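Local coordinates for ribosomal protein uL16 3-hydroxylase (Escherichia coli, PDB 4CCL), which hydroxylates an arginine of ribosomal protein uL16 at its C3 position, using ferrous iron, 2-oxoglutarate and molecular oxygen, at residues 9-12 and 13-17. Residues are numbered along the deposited sequence; the frame is centred on the assembly and turned at random.
Sequences WPDF and LERHW. With SO4 (sulfate ion), chain M.
F12 packs its ring against CB of H16 and CB of W17 at the C-terminal end of helix 9-15, and that is the packed side of this contact. With CG anti to the backbone N (chi1 174°), the ring sits beside its own carbonyl carbon, toward the residues that follow: CD1 rests 3.8 Å from CB of H16, while CE2 meets CB of W17 at 3.9 Å. Next to CE2, ring atom CD2 lies 4.2 Å from the methyl CD2 of L13, which also reaches the edge of the W9 indole. Beyond the turn, F12 packs edge-to-face with Y180 and also meets F132, both on strands of the oxygenase sheet, and W17 NE1 hydrogen-bonds to OD1 of D230 of the second subunit.

F12 O is gripped twice, by H16 N at 2.8 Å and W17 N at 3.0 Å, the two donors arriving from opposite faces of the carbonyl plane.

The outer side is polar and looser. In the D11-R15 salt bridge OD1 takes NE, and OD2, 29° out of the guanidinium plane, offers its syn lone pair to NH2 at 2.9 Å; the carboxylate and guanidinium planes stand 36° apart. From R15, NH1 goes on to sulfate O2 at 2.8 Å, and H16 NE2 gives its proton to O4 of the same ion. R15 and the next residue, H16, thus together grip an anion, probably from the crystallisation liquor, and the sulfate would tend to favour protonated H16.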
loop_
_atom_site.group_PDB
_atom_site.type_symbol
_atom_site.label_atom_id
_atom_site.label_comp_id
_atom_site.label_asym_id
_atom_site.label_seq_id
_atom_site.Cartn_x
_atom_site.Cartn_y
_atom_site.Cartn_z
ATOM N N TRP B 9 15.237 34.912 -13.883
ATOM C CA TRP B 9 14.501 33.954 -13.055
ATOM C C TRP B 9 13.165 34.415 -12.456
ATOM O O TRP B 9 12.185 33.678 -12.532
ATOM C CB TRP B 9 15.408 33.295 -12.004
ATOM C CG TRP B 9 16.262 32.180 -12.558
ATOM C CD1 TRP B 9 17.582 32.249 -12.893
ATOM C CD2 TRP B 9 15.848 30.839 -12.845
ATOM N NE1 TRP B 9 18.018 31.033 -13.366
ATOM C CE2 TRP B 9 16.967 30.147 -13.348
ATOM C CE3 TRP B 9 14.636 30.148 -12.723
ATOM C CZ2 TRP B 9 16.918 28.809 -13.728
ATOM C CZ3 TRP B 9 14.586 28.819 -13.102
ATOM C CH2 TRP B 9 15.719 28.165 -13.597
ATOM N N PRO B 10 13.124 35.607 -11.828
ATOM C CA PRO B 10 11.844 36.040 -11.253
ATOM C C PRO B 10 10.729 36.094 -12.296
ATOM O O PRO B 10 9.628 35.587 -12.057
ATOM C CB PRO B 10 12.155 37.449 -10.752
ATOM C CG PRO B 10 13.603 37.415 -10.431
ATOM C CD PRO B 10 14.227 36.513 -11.455
ATOM N N ASP B 11 11.041 36.665 -13.455
ATOM C CA ASP B 11 10.082 36.773 -14.544
ATOM C C ASP B 11 9.613 35.406 -15.025
ATOM O O ASP B 11 8.432 35.216 -15.319
ATOM C CB ASP B 11 10.679 37.555 -15.715
ATOM C CG ASP B 11 9.810 37.490 -16.954
ATOM O OD1 ASP B 11 8.709 38.081 -16.942
ATOM O OD2 ASP B 11 10.219 36.836 -17.936
ATOM N N PHE B 12 10.544 34.462 -15.102
ATOM C CA PHE B 12 10.240 33.123 -15.590
ATOM C C PHE B 12 9.337 32.378 -14.619
ATOM O O PHE B 12 8.303 31.832 -15.010
ATOM C CB PHE B 12 11.527 32.330 -15.815
ATOM C CG PHE B 12 11.295 30.897 -16.191
ATOM C CD1 PHE B 12 11.032 30.547 -17.505
ATOM C CD2 PHE B 12 11.339 29.898 -15.231
ATOM C CE1 PHE B 12 10.820 29.228 -17.855
ATOM C CE2 PHE B 12 11.126 28.576 -15.575
ATOM C CZ PHE B 12 10.866 28.240 -16.889
ATOM N N LEU B 13 9.746 32.357 -13.355
ATOM C CA LEU B 13 8.980 31.719 -12.297
ATOM C C LEU B 13 7.590 32.324 -12.202
ATOM O O LEU B 13 6.615 31.617 -11.956
ATOM C CB LEU B 13 9.697 31.864 -10.952
ATOM C CG LEU B 13 11.030 31.129 -10.812
ATOM C CD1 LEU B 13 11.641 31.353 -9.436
ATOM C CD2 LEU B 13 10.847 29.650 -11.086
ATOM N N GLU B 14 7.501 33.638 -12.378
ATOM C CA GLU B 14 6.214 34.310 -12.281
ATOM C C GLU B 14 5.288 34.012 -13.466
ATOM O O GLU B 14 4.169 33.535 -13.282
ATOM C CB GLU B 14 6.433 35.822 -12.154
ATOM C CG GLU B 14 5.400 36.550 -11.309
ATOM C CD GLU B 14 4.305 37.190 -12.141
ATOM O OE1 GLU B 14 3.495 36.445 -12.733
ATOM O OE2 GLU B 14 4.257 38.437 -12.203
ATOM N N ARG B 15 5.759 34.293 -14.676
ATOM C CA ARG B 15 4.941 34.145 -15.885
ATOM C C ARG B 15 4.852 32.751 -16.521
ATOM O O ARG B 15 3.827 32.385 -17.095
ATOM C CB ARG B 15 5.330 35.196 -16.928
ATOM C CG ARG B 15 5.112 36.618 -16.442
ATOM C CD ARG B 15 5.256 37.640 -17.557
ATOM N NE ARG B 15 6.584 37.623 -18.160
ATOM C CZ ARG B 15 6.847 37.144 -19.372
ATOM N NH1 ARG B 15 5.867 36.645 -20.115
ATOM N NH2 ARG B 15 8.086 37.166 -19.842
ATOM N N HIS B 16 5.936 31.991 -16.429
ATOM C CA HIS B 16 6.101 30.779 -17.233
ATOM C C HIS B 16 5.968 29.445 -16.501
ATOM O O HIS B 16 5.150 28.612 -16.887
ATOM C CB HIS B 16 7.338 30.857 -18.130
ATOM C CG HIS B 16 7.153 31.769 -19.307
ATOM N ND1 HIS B 16 7.899 32.915 -19.484
ATOM C CD2 HIS B 16 6.289 31.715 -20.343
ATOM C CE1 HIS B 16 7.509 33.521 -20.592
ATOM N NE2 HIS B 16 6.532 32.814 -21.134
ATOM N N TRP B 17 6.810 29.229 -15.494
ATOM C CA TRP B 17 6.925 27.932 -14.836
ATOM C C TRP B 17 5.577 27.341 -14.432
ATOM O O TRP B 17 4.762 27.994 -13.783
ATOM C CB TRP B 17 7.779 28.088 -13.579
ATOM C CG TRP B 17 7.793 26.881 -12.709
ATOM C CD1 TRP B 17 7.090 26.691 -11.555
ATOM C CD2 TRP B 17 8.547 25.689 -12.922
ATOM N NE1 TRP B 17 7.367 25.452 -11.032
ATOM C CE2 TRP B 17 8.259 24.814 -11.858
ATOM C CE3 TRP B 17 9.441 25.272 -13.913
ATOM C CZ2 TRP B 17 8.830 23.551 -11.752
ATOM C CZ3 TRP B 17 10.009 24.017 -13.809
ATOM C CH2 TRP B 17 9.702 23.170 -12.736
HETATM S S SO4 M . 6.909 35.503 -23.608
HETATM O O1 SO4 M . 8.271 35.665 -23.103
HETATM O O2 SO4 M . 6.013 36.414 -22.901
HETATM O O3 SO4 M . 6.875 35.804 -25.035
HETATM O O4 SO4 M . 6.459 34.129 -23.406
#